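PDB 6GZW: Dye type peroxidase A from Streptomyces lividans 1326, which acts as a haem-containing dye-decolourising peroxidase, using hydrogen peroxide to oxidise dyes and other substrates. Local coordinates for the interface of chains A and B. Coordinates in Å, arbitrary orientation; residue numbers count along the deposited sequence, not the author numbering. Chains: chain A/B, Dye type peroxidase A.

Contact 1: the interface of chains A and B. Residues chain A 164, 168-169, 173-174; chain B 8, 75-78, 80.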
loop_
_atom_site.group_PDB
_atom_site.type_symbol
_atom_site.label_atom_id
_atom_site.label_comp_id
_atom_site.label_asym_id
_atom_site.label_seq_id
_atom_site.Cartn_x
_atom_site.Cartn_y
_atom_site.Cartn_z
ATOM N N ARG A 164 -1.403 -9.759 2.878
ATOM C CA ARG A 164 -0.159 -10.473 3.015
ATOM C C ARG A 164 0.546 -10.703 1.659
ATOM O O ARG A 164 -0.106 -10.987 0.651
ATOM C CB ARG A 164 -0.449 -11.829 3.692
ATOM C CG ARG A 164 0.753 -12.736 3.805
ATOM C CD ARG A 164 0.368 -14.019 4.518
ATOM N NE ARG A 164 -0.017 -13.790 5.906
ATOM C CZ ARG A 164 -0.735 -14.626 6.645
ATOM N NH1 ARG A 164 -1.108 -15.791 6.141
ATOM N NH2 ARG A 164 -1.066 -14.297 7.895
ATOM N N ALA A 168 5.650 -14.350 2.918
ATOM C CA ALA A 168 5.673 -13.792 4.279
ATOM C C ALA A 168 5.605 -14.888 5.358
ATOM O O ALA A 168 6.219 -14.745 6.407
ATOM C CB ALA A 168 4.551 -12.801 4.461
ATOM N N THR A 169 4.842 -15.947 5.084
ATOM C CA THR A 169 4.776 -17.119 5.979
ATOM C C THR A 169 5.671 -18.259 5.467
ATOM O O THR A 169 5.959 -18.349 4.265
ATOM C CB THR A 169 3.332 -17.614 6.116
ATOM O OG1 THR A 169 2.825 -17.986 4.839
ATOM C CG2 THR A 169 2.460 -16.517 6.709
ATOM N N MET A 173 -0.766 -20.088 4.092
ATOM C CA MET A 173 -1.709 -20.077 5.222
ATOM C C MET A 173 -2.861 -19.137 4.911
ATOM O O MET A 173 -2.711 -18.187 4.136
ATOM C CB MET A 173 -1.028 -19.592 6.512
ATOM C CG MET A 173 -0.089 -20.605 7.154
ATOM S SD MET A 173 0.779 -20.007 8.602
ATOM C CE MET A 173 -0.485 -20.303 9.848
ATOM N N THR A 174 -4.005 -19.367 5.547
ATOM C CA THR A 174 -5.121 -18.427 5.447
ATOM C C THR A 174 -4.699 -17.010 5.879
ATOM O O THR A 174 -3.932 -16.851 6.802
ATOM C CB THR A 174 -6.308 -18.907 6.299
ATOM O OG1 THR A 174 -6.627 -20.262 5.927
ATOM C CG2 THR A 174 -7.526 -18.027 6.107
ATOM N N GLY B 8 9.661 -13.557 3.913
ATOM C CA GLY B 8 9.311 -13.540 5.319
ATOM C C GLY B 8 10.392 -13.798 6.338
ATOM O O GLY B 8 10.364 -13.213 7.428
ATOM N N ARG B 75 0.816 -12.219 13.014
ATOM C CA ARG B 75 1.016 -13.576 13.447
ATOM C C ARG B 75 1.075 -14.447 12.203
ATOM O O ARG B 75 0.384 -14.163 11.238
ATOM C CB ARG B 75 -0.131 -14.004 14.355
ATOM C CG ARG B 75 0.089 -15.328 15.002
ATOM C CD ARG B 75 -0.845 -15.511 16.176
ATOM N NE ARG B 75 -0.453 -16.660 16.991
ATOM C CZ ARG B 75 -0.745 -16.818 18.272
ATOM N NH1 ARG B 75 -1.434 -15.901 18.944
ATOM N NH2 ARG B 75 -0.352 -17.925 18.887
ATOM N N ASP B 76 1.887 -15.502 12.245
ATOM C CA ASP B 76 2.089 -16.415 11.123
ATOM C C ASP B 76 3.333 -15.965 10.330
ATOM O O ASP B 76 4.011 -16.822 9.724
ATOM C CB ASP B 76 0.949 -16.557 10.059
ATOM C CG ASP B 76 -0.498 -16.816 10.608
ATOM O OD1 ASP B 76 -0.668 -17.344 11.740
ATOM O OD2 ASP B 76 -1.491 -16.477 9.830
ATOM N N ALA B 77 3.575 -14.645 10.239
ATOM C CA ALA B 77 4.626 -14.142 9.360
ATOM C C ALA B 77 5.981 -14.179 10.046
ATOM O O ALA B 77 6.089 -14.114 11.271
ATOM C CB ALA B 77 4.312 -12.729 8.887
ATOM N N GLY B 78 7.026 -14.212 9.231
ATOM C CA GLY B 78 8.372 -13.938 9.698
ATOM C C GLY B 78 8.601 -12.427 9.833
ATOM O O GLY B 78 7.721 -11.614 9.515
ATOM N N SER B 80 10.095 -10.426 7.950
ATOM C CA SER B 80 9.786 -9.787 6.665
ATOM C C SER B 80 10.599 -8.494 6.444
ATOM O O SER B 80 10.086 -7.487 5.899
ATOM C CB SER B 80 8.282 -9.521 6.578
ATOM O OG SER B 80 7.505 -10.729 6.665
HETATM O O HOH W 1 -0.017 -12.010 9.532
HETATM O O HOH W 2 -3.666 -18.042 9.365
#
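B:Asp76 lies against A:Arg164, A:Thr169 and A:Met173 in a polar loop-to-loop interface between two copies of the peroxidase. The patch ties the chains together in the deposited two-fold dimer, which may or may not be the form in solution. B:Asp76 has 72 Å² of its surface hidden by chain A. Its carboxylate oxygen OD2 accepts a hydrogen bond from the guanidinium nitrogen NH2 of A:Arg164 at 2.9 Å, and the pair is also a salt bridge. The bond is bent, 144° at the hydrogen, and reaches OD2 from the anti side. The two flat groups stand steeply to each other, with planes 76° apart. A:Arg164 has CG anti to its backbone N (chi1 176°), and its chain bends at chi3 to bring NH2 to the acid. The methyl CG2 of A:Thr169 covers one face of the guanidinium near its rim. That methyl also packs on CB of B:Asp76 at 3.7 Å. On another side, the methyl CE of A:Met173 lies 3.6 Å from the carboxylate carbon CG of B:Asp76. Water 2 joins OD2 of B:Asp76 to the backbone O of A:Thr174, and water 1 joins NH2 of A:Arg164 to the backbone O of B:Arg75. An alanine in place of B:Asp76 would probably leave the A:Arg164 guanidinium without its charged mate and open a gap beside the A:Met173 methyl. Further along, the backbone N of B:Gly78 donates to the carbonyl O of A:Ala168 at 3.0 Å. An antiparallel beta bridge pairs A:Thr169 with B:Ala77. In the fold, the chain A residues lie in loop following strand 153-162. The B:Arg75 to B:Ser80 segment is loop leading into strand 83-89, and B:Gly8 belongs to the short N-terminal helix 6-9.

Contact 2: the interface of chains A and B. Residues chain A 230-231, 234, 310, 314, 316, 318; chain B 139, 143, 146-147.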
loop_
_atom_site.group_PDB
_atom_site.type_symbol
_atom_site.label_atom_id
_atom_site.label_comp_id
_atom_site.label_asym_id
_atom_site.label_seq_id
_atom_site.Cartn_x
_atom_site.Cartn_y
_atom_site.Cartn_z
ATOM N N LEU A 230 -10.704 0.136 15.660
ATOM C CA LEU A 230 -9.557 -0.496 16.292
ATOM C C LEU A 230 -9.276 0.043 17.698
ATOM O O LEU A 230 -8.810 -0.697 18.580
ATOM C CB LEU A 230 -8.317 -0.331 15.401
ATOM C CG LEU A 230 -8.354 -1.042 14.047
ATOM C CD1 LEU A 230 -7.087 -0.729 13.290
ATOM C CD2 LEU A 230 -8.524 -2.561 14.192
ATOM N N ASP A 231 -9.584 1.330 17.918
ATOM C CA ASP A 231 -9.378 1.943 19.250
ATOM C C ASP A 231 -10.227 1.210 20.291
ATOM O O ASP A 231 -9.770 0.983 21.403
ATOM C CB ASP A 231 -9.700 3.449 19.254
ATOM C CG ASP A 231 -8.656 4.293 18.536
ATOM O OD1 ASP A 231 -7.547 3.793 18.270
ATOM O OD2 ASP A 231 -8.951 5.474 18.232
ATOM N N GLU A 234 -9.185 -3.024 20.258
ATOM C CA GLU A 234 -7.899 -3.375 20.881
ATOM C C GLU A 234 -7.874 -3.114 22.368
ATOM O O GLU A 234 -6.877 -3.392 23.015
ATOM C CB GLU A 234 -6.757 -2.673 20.130
ATOM C CG GLU A 234 -6.687 -3.215 18.709
ATOM C CD GLU A 234 -5.810 -2.452 17.747
ATOM O OE1 GLU A 234 -5.195 -1.445 18.134
ATOM O OE2 GLU A 234 -5.740 -2.879 16.561
ATOM N N PHE A 310 -4.501 8.694 9.550
ATOM C CA PHE A 310 -5.155 9.038 10.794
ATOM C C PHE A 310 -5.857 10.382 10.650
ATOM O O PHE A 310 -5.320 11.290 10.000
ATOM C CB PHE A 310 -4.104 9.139 11.890
ATOM C CG PHE A 310 -3.518 7.801 12.299
ATOM C CD1 PHE A 310 -2.433 7.243 11.597
ATOM C CD2 PHE A 310 -4.067 7.079 13.365
ATOM C CE1 PHE A 310 -1.885 6.028 11.986
ATOM C CE2 PHE A 310 -3.526 5.847 13.727
ATOM C CZ PHE A 310 -2.441 5.329 13.042
ATOM N N GLY A 314 -6.486 11.417 15.785
ATOM C CA GLY A 314 -5.746 10.160 16.038
ATOM C C GLY A 314 -6.466 8.855 15.738
ATOM O O GLY A 314 -5.983 7.794 16.114
ATOM N N PRO A 316 -7.593 5.852 13.394
ATOM C CA PRO A 316 -7.106 5.336 12.099
ATOM C C PRO A 316 -8.221 5.110 11.104
ATOM O O PRO A 316 -9.245 4.490 11.422
ATOM C CB PRO A 316 -6.430 4.016 12.477
ATOM C CG PRO A 316 -7.136 3.569 13.716
ATOM C CD PRO A 316 -7.496 4.829 14.457
ATOM N N ALA A 318 -8.844 2.871 8.860
ATOM C CA ALA A 318 -8.303 1.544 8.559
ATOM C C ALA A 318 -9.399 0.525 8.700
ATOM O O ALA A 318 -10.310 0.688 9.511
ATOM C CB ALA A 318 -7.166 1.202 9.477
ATOM N N PHE B 139 1.963 -2.772 8.918
ATOM C CA PHE B 139 0.872 -2.098 9.575
ATOM C C PHE B 139 0.876 -2.406 11.077
ATOM O O PHE B 139 0.696 -1.527 11.896
ATOM C CB PHE B 139 -0.492 -2.496 9.012
ATOM C CG PHE B 139 -1.581 -1.797 9.714
ATOM C CD1 PHE B 139 -1.968 -0.514 9.349
ATOM C CD2 PHE B 139 -2.213 -2.398 10.807
ATOM C CE1 PHE B 139 -2.970 0.153 10.058
ATOM C CE2 PHE B 139 -3.197 -1.725 11.498
ATOM C CZ PHE B 139 -3.589 -0.464 11.136
ATOM N N ARG B 143 0.969 0.475 13.963
ATOM C CA ARG B 143 -0.065 0.510 14.982
ATOM C C ARG B 143 0.534 0.368 16.389
ATOM O O ARG B 143 0.108 1.073 17.323
ATOM C CB ARG B 143 -1.133 -0.537 14.688
ATOM C CG ARG B 143 -2.296 -0.578 15.676
ATOM C CD ARG B 143 -3.036 0.742 15.767
ATOM N NE ARG B 143 -4.237 0.631 16.596
ATOM C CZ ARG B 143 -5.086 1.617 16.919
ATOM N NH1 ARG B 143 -4.915 2.887 16.548
ATOM N NH2 ARG B 143 -6.134 1.320 17.673
ATOM N N GLN B 146 2.351 3.574 17.272
ATOM C CA GLN B 146 1.410 4.633 17.478
ATOM C C GLN B 146 0.673 4.443 18.807
ATOM O O GLN B 146 0.470 5.406 19.544
ATOM C CB GLN B 146 0.461 4.763 16.293
ATOM C CG GLN B 146 -0.638 5.785 16.506
ATOM C CD GLN B 146 -1.987 5.164 16.793
ATOM O OE1 GLN B 146 -2.264 4.022 16.384
ATOM N NE2 GLN B 146 -2.858 5.939 17.450
ATOM N N ARG B 147 0.324 3.201 19.141
ATOM C CA ARG B 147 -0.340 2.908 20.408
ATOM C C ARG B 147 0.567 3.078 21.621
ATOM O O ARG B 147 0.115 3.487 22.710
ATOM C CB ARG B 147 -0.974 1.525 20.352
ATOM C CG ARG B 147 -2.152 1.465 19.368
ATOM C CD ARG B 147 -3.430 1.933 20.004
ATOM N NE ARG B 147 -3.896 0.966 20.994
ATOM C CZ ARG B 147 -4.926 1.176 21.810
ATOM N NH1 ARG B 147 -5.617 2.327 21.749
ATOM N NH2 ARG B 147 -5.263 0.232 22.676
HETATM O O HOH W 3 -5.709 5.552 17.641
HETATM O O HOH W 4 -3.199 -1.823 19.975
#
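B:Arg143 reaches from helix 135-149 of one Dyp-type peroxidase chain to two acids of the other, A:Asp231 and A:Glu234, and makes salt bridges to both. It has 88 Å² hidden by chain A. Its CG is anti to the backbone N, and a bend at chi2 (59°) turns the guanidinium toward chain A. A:Asp231, on helix 230-233, is gripped end-on: both NH1 and NH2 of B:Arg143 donate to the one carboxylate oxygen OD1. NH2 of B:Arg143 lies 2.9 Å from OD1 of A:Asp231; the NH1 bond to the same oxygen is longer. The two flat groups are nearly coplanar, 13° apart. A:Glu234 meets B:Arg143 tip to tip and is held side-on. OE1 of A:Glu234 takes a bond from NE of B:Arg143 at 2.8 Å on the syn side and another from NH2, which comes from above the carboxylate plane. CD of B:Arg147 lies 3.5 Å above the centre of the B:Arg143 guanidinium, covering one face. Water 4 joins NE of B:Arg147 to OE1 of A:Glu234. B:Gln146 steadies the arginine from its own chain, its amide OE1 accepting from NH1 of B:Arg143 at 2.9 Å on a lone pair. CD of B:Gln146 lies 3.5 Å from CE2 of the A:Phe310 ring. Amide and ring planes are 54° apart. Water 3 bonds to NE2 of B:Gln146, NH1 of B:Arg143, OD1 of A:Asp231 and O of A:Gly314. Beyond the charged groups, CD1 of A:Leu230 faces CZ of B:Phe139 tip to tip.

Contact 1 and contact 2 lie about 21 Å apart, measured between the centres of their C-alpha atoms. They share no residue, but both join chains A and B. Contact 1 uses mainly loops, with a beta bridge, whereas contact 2 sets helix 135-149 of chain B against a helix, strands and loops of chain A. The two-fold axis gives each a twin with the chains exchanged, so across the two copies each chain supplies both halves. The dimer is thus held at several separate places; the structure alone does not show what each contributes to its stability.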